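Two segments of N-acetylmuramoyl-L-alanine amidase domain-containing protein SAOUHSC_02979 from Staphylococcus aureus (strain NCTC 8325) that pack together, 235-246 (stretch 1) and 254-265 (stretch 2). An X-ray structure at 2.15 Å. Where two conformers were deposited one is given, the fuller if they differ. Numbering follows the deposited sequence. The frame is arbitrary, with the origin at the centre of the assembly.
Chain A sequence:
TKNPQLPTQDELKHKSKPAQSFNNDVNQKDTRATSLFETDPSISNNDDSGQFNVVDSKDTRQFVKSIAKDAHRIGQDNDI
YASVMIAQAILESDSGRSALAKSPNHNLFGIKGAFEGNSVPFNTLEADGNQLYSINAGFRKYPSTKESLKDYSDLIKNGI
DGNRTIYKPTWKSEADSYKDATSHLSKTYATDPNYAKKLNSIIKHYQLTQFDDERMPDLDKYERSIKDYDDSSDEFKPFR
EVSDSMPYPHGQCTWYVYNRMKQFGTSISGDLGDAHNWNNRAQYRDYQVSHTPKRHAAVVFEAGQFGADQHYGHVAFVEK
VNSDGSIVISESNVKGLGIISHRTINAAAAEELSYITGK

Stretch 1 (235-246) EFKPFREVSDSM
Stretch 2, residues 254-265: TWYVYNRMKQFG

An irregular strand-free segment, residues 235-246, lies along a helix that enters from earlier in the chain; a type I turn runs from Lys262 to Gly265. The two run in opposite senses: CA atoms pair Phe239 with Arg260 (6.8 Å), Glu241 with Asn259 (6.3 Å) and Met246 with Trp255 (7.8 Å). Together they bury 848 Å², most heavily at Phe239, Gln263 and Lys237.

From Lys237 to Glu241 the backbone is extended (phi -57 to -150°, psi 119 to 153°); the carbonyls of Lys237 and Pro238 in this run accept bonds from the Arg260 and Gln263 side chains. Phe239 starts sideways, but chi1 179° (t) and chi2 72° bring its buried ring to the helix. Tyr256 CE1 covers one ring face, 3.5 Å from Phe239 CD1, with the ring planes at 34° and centroids 5.0 Å apart. Trp255 CH2 meets the edge, 3.6 Å from Phe239 CZ, the planes inclined at 66°; Asn259 CB also lies at the edge, 4.1 Å from Phe239 CE1. A flat apolar ring suits a place beside Tyr256 and Trp255, though Gln263 OE1 also comes to 3.4 Å from Phe239 CD1. Both aromatic partners use t chi1 rotamers, Trp255 at 174° and Tyr256 at 173°.

Gln263, pointing toward the segment with chi1 -63° (m) and chi2 -171° (t), puts its amide against the backbone. Its NE2 donates to Pro238 O at 2.9 Å, nearly straight at 173°, while OE1 accepts a weak bond from Arg240 N at 3.4 Å. Donor and acceptor in one group thus serve both backbone polarities. Gln263 CG also packs 3.5 Å from Val242 CG2. Arg260 (t, p, t, chi4 177°) braces that amide, NH1 donating to Gln263 OE1 at 2.9 Å, and grips the segment in the plane of its guanidinium: NH1 and NH2 both donate to Lys237 O, at 2.9 and 2.7 Å, and NH1 adds a weak bond to Pro238 O at 3.3 Å.

Lys237 points toward stretch 2, with chi1 177° and chi2 -173° (both t), chi3 -69° (m) and chi4 -172° (t). Its long aliphatic chain brings CE within 3.9 Å of Phe264 CE1, while NZ makes a weak bond to Gln263 O at 3.2 Å.

Farther along, Ser243 (p, 61°) sets OG 3.7 Å from Tyr258 CE1 at the ring edge, and a weak bond from Ser243 OG to Ser245 O, 3.5 Å, links two residues of the segment. Selenomethionine Met246 starts away, but chi1 -165° (t) and chi2 72° (p) return SE to 3.5 Å from Trp255 CD1, closing this end with a large polarizable atom beside the indole.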

# COMPACT_ATOMS: atom_id res chain seq x y z
N GLU A 235 5.19 -6.89 21.02
CA GLU A 235 6.41 -6.36 21.60
C GLU A 235 6.56 -4.86 21.37
O GLU A 235 7.03 -4.14 22.25
CB GLU A 235 7.62 -7.04 20.95
CG GLU A 235 7.59 -8.55 20.98
CD GLU A 235 8.73 -9.15 20.18
OE1 GLU A 235 9.90 -9.02 20.58
OE2 GLU A 235 8.44 -9.79 19.16
N PHE A 236 6.15 -4.41 20.19
CA PHE A 236 6.36 -3.00 19.77
C PHE A 236 5.09 -2.24 19.37
O PHE A 236 4.07 -2.82 19.01
CB PHE A 236 7.36 -2.97 18.59
CG PHE A 236 8.53 -3.93 18.76
CD1 PHE A 236 9.52 -3.68 19.69
CD2 PHE A 236 8.60 -5.11 18.02
CE1 PHE A 236 10.57 -4.57 19.86
CE2 PHE A 236 9.65 -6.00 18.18
CZ PHE A 236 10.64 -5.73 19.11
N LYS A 237 5.20 -0.91 19.41
CA LYS A 237 4.10 -0.02 19.03
C LYS A 237 3.63 -0.31 17.59
O LYS A 237 4.46 -0.53 16.70
CB LYS A 237 4.54 1.44 19.15
CG LYS A 237 3.52 2.47 18.71
CD LYS A 237 4.09 3.89 18.70
CE LYS A 237 4.37 4.41 20.10
NZ LYS A 237 4.73 5.85 20.07
N PRO A 238 2.31 -0.34 17.36
CA PRO A 238 1.83 -0.61 16.01
C PRO A 238 2.20 0.51 15.04
O PRO A 238 2.38 1.67 15.46
CB PRO A 238 0.30 -0.71 16.17
CG PRO A 238 -0.02 -0.07 17.48
CD PRO A 238 1.21 -0.22 18.34
N PHE A 239 2.33 0.17 13.76
CA PHE A 239 2.65 1.17 12.77
C PHE A 239 1.44 2.04 12.48
O PHE A 239 0.32 1.55 12.47
CB PHE A 239 3.13 0.55 11.45
CG PHE A 239 3.45 1.59 10.39
CD1 PHE A 239 4.58 2.38 10.51
CD2 PHE A 239 2.61 1.79 9.31
CE1 PHE A 239 4.88 3.35 9.57
CE2 PHE A 239 2.89 2.75 8.36
CZ PHE A 239 4.04 3.53 8.48
N ARG A 240 1.69 3.33 12.28
CA ARG A 240 0.66 4.31 11.90
C ARG A 240 1.33 5.39 11.07
O ARG A 240 2.46 5.77 11.35
CB ARG A 240 -0.06 4.94 13.12
CG ARG A 240 -0.86 3.95 13.96
CD ARG A 240 -1.83 4.60 14.95
NE ARG A 240 -3.12 5.04 14.37
CZ ARG A 240 -3.44 6.29 13.98
NH1 ARG A 240 -4.65 6.53 13.48
NH2 ARG A 240 -2.58 7.30 14.08
N GLU A 241 0.63 5.84 10.03
CA GLU A 241 1.12 6.89 9.15
C GLU A 241 0.90 8.19 9.91
O GLU A 241 -0.23 8.53 10.27
CB GLU A 241 0.36 6.85 7.82
CG GLU A 241 0.87 7.76 6.71
CD GLU A 241 0.27 7.43 5.34
OE1 GLU A 241 0.04 6.23 5.03
OE2 GLU A 241 0.06 8.37 4.54
N VAL A 242 1.98 8.90 10.19
CA VAL A 242 1.93 10.10 11.01
C VAL A 242 1.73 11.37 10.18
O VAL A 242 0.67 12.01 10.25
CB VAL A 242 3.24 10.25 11.84
CG1 VAL A 242 3.17 11.46 12.77
CG2 VAL A 242 3.53 8.97 12.62
N SER A 243 2.74 11.71 9.40
CA SER A 243 2.75 12.94 8.63
C SER A 243 1.82 12.95 7.43
O SER A 243 1.34 11.90 6.97
CB SER A 243 4.18 13.25 8.17
OG SER A 243 4.69 12.21 7.34
N ASP A 244 1.58 14.16 6.94
CA ASP A 244 0.80 14.40 5.75
C ASP A 244 1.79 14.53 4.59
O ASP A 244 1.52 14.06 3.48
CB ASP A 244 -0.01 15.69 5.89
CG ASP A 244 -0.87 15.70 7.16
OD1 ASP A 244 -1.22 14.61 7.67
OD2 ASP A 244 -1.19 16.80 7.64
N SER A 245 2.94 15.16 4.86
CA SER A 245 4.01 15.36 3.87
C SER A 245 4.52 14.01 3.31
O SER A 245 4.35 12.96 3.95
CB SER A 245 5.17 16.15 4.47
OG SER A 245 5.82 15.42 5.51
N MSE A 246 5.17 14.08 2.15
CA MSE A 246 5.67 12.90 1.45
C MSE A 246 7.07 13.12 0.94
O MSE A 246 7.26 13.37 -0.24
CB MSE A 246 4.72 12.69 0.28
CG MSE A 246 4.87 11.30 -0.33
SE MSE A 246 4.13 9.94 0.87
CE MSE A 246 2.65 10.97 1.68
N THR A 254 12.48 3.71 2.30
CA THR A 254 12.85 5.05 2.73
C THR A 254 11.67 5.73 3.40
O THR A 254 11.78 6.23 4.51
CB THR A 254 13.29 5.86 1.50
OG1 THR A 254 12.36 5.65 0.46
CG2 THR A 254 14.64 5.40 1.00
N TRP A 255 10.53 5.72 2.73
CA TRP A 255 9.30 6.28 3.30
C TRP A 255 8.93 5.62 4.63
O TRP A 255 8.49 6.28 5.56
CB TRP A 255 8.13 6.11 2.30
CG TRP A 255 6.80 6.53 2.84
CD1 TRP A 255 6.20 7.75 2.72
CD2 TRP A 255 5.89 5.72 3.61
NE1 TRP A 255 4.98 7.75 3.36
CE2 TRP A 255 4.77 6.51 3.91
CE3 TRP A 255 5.93 4.40 4.06
CZ2 TRP A 255 3.69 6.03 4.65
CZ3 TRP A 255 4.85 3.92 4.80
CH2 TRP A 255 3.75 4.73 5.08
N TYR A 256 9.10 4.31 4.71
CA TYR A 256 8.71 3.60 5.93
C TYR A 256 9.55 4.05 7.12
O TYR A 256 9.00 4.34 8.18
CB TYR A 256 8.76 2.06 5.76
CG TYR A 256 8.51 1.36 7.06
CD1 TYR A 256 7.21 1.15 7.53
CD2 TYR A 256 9.59 0.95 7.87
CE1 TYR A 256 6.99 0.54 8.75
CE2 TYR A 256 9.37 0.36 9.10
CZ TYR A 256 8.07 0.15 9.54
OH TYR A 256 7.86 -0.44 10.74
N VAL A 257 10.87 4.12 6.94
CA VAL A 257 11.73 4.52 8.05
C VAL A 257 11.47 5.98 8.50
O VAL A 257 11.47 6.28 9.70
CB VAL A 257 13.21 4.29 7.72
CG1 VAL A 257 14.08 4.73 8.89
CG2 VAL A 257 13.47 2.81 7.40
N TYR A 258 11.24 6.87 7.55
CA TYR A 258 10.91 8.25 7.84
C TYR A 258 9.67 8.31 8.74
O TYR A 258 9.69 8.98 9.78
CB TYR A 258 10.67 9.03 6.54
CG TYR A 258 10.16 10.45 6.75
CD1 TYR A 258 8.79 10.72 6.88
CD2 TYR A 258 11.05 11.53 6.79
CE1 TYR A 258 8.33 12.02 7.07
CE2 TYR A 258 10.59 12.83 6.99
CZ TYR A 258 9.24 13.07 7.13
OH TYR A 258 8.80 14.36 7.31
N ASN A 259 8.62 7.59 8.35
CA ASN A 259 7.35 7.56 9.12
C ASN A 259 7.47 6.85 10.45
O ASN A 259 6.99 7.35 11.46
CB ASN A 259 6.21 6.96 8.29
CG ASN A 259 5.67 7.94 7.26
OD1 ASN A 259 6.09 7.93 6.11
ND2 ASN A 259 4.83 8.85 7.69
N ARG A 260 8.13 5.70 10.47
CA ARG A 260 8.26 4.95 11.71
C ARG A 260 9.01 5.76 12.75
O ARG A 260 8.65 5.74 13.92
CB ARG A 260 8.93 3.60 11.45
CG ARG A 260 9.09 2.70 12.67
CD ARG A 260 7.76 2.36 13.29
NE ARG A 260 7.87 1.36 14.35
CZ ARG A 260 6.86 0.94 15.10
NH1 ARG A 260 5.64 1.44 14.93
NH2 ARG A 260 7.07 0.01 16.03
N MSE A 261 10.05 6.48 12.31
CA MSE A 261 10.85 7.32 13.23
C MSE A 261 9.99 8.41 13.83
O MSE A 261 10.14 8.75 15.01
CB MSE A 261 12.05 7.95 12.52
CG MSE A 261 13.17 6.93 12.34
SE MSE A 261 14.68 7.76 11.37
CE MSE A 261 15.56 8.31 13.03
N LYS A 262 9.11 8.99 13.02
CA LYS A 262 8.21 10.04 13.51
C LYS A 262 7.26 9.59 14.62
O LYS A 262 6.91 10.39 15.47
CB LYS A 262 7.40 10.68 12.39
CG LYS A 262 8.06 11.93 11.85
CD LYS A 262 7.29 12.53 10.69
CE LYS A 262 7.74 13.97 10.44
NZ LYS A 262 9.23 14.10 10.39
N GLN A 263 6.85 8.32 14.63
CA GLN A 263 5.98 7.83 15.70
C GLN A 263 6.64 7.95 17.06
O GLN A 263 5.96 7.98 18.08
CB GLN A 263 5.60 6.37 15.49
CG GLN A 263 4.79 6.10 14.25
CD GLN A 263 4.26 4.68 14.23
OE1 GLN A 263 4.80 3.82 13.54
NE2 GLN A 263 3.25 4.41 15.06
N PHE A 264 7.98 7.98 17.08
CA PHE A 264 8.71 8.11 18.32
C PHE A 264 9.28 9.51 18.56
O PHE A 264 10.19 9.69 19.36
CB PHE A 264 9.80 7.04 18.39
CG PHE A 264 9.26 5.64 18.31
CD1 PHE A 264 8.66 5.06 19.42
CD2 PHE A 264 9.33 4.91 17.13
CE1 PHE A 264 8.16 3.76 19.35
CE2 PHE A 264 8.84 3.62 17.06
CZ PHE A 264 8.26 3.04 18.17
N GLY A 265 8.74 10.51 17.85
CA GLY A 265 9.14 11.90 18.02
C GLY A 265 10.55 12.25 17.59
O GLY A 265 11.21 13.05 18.25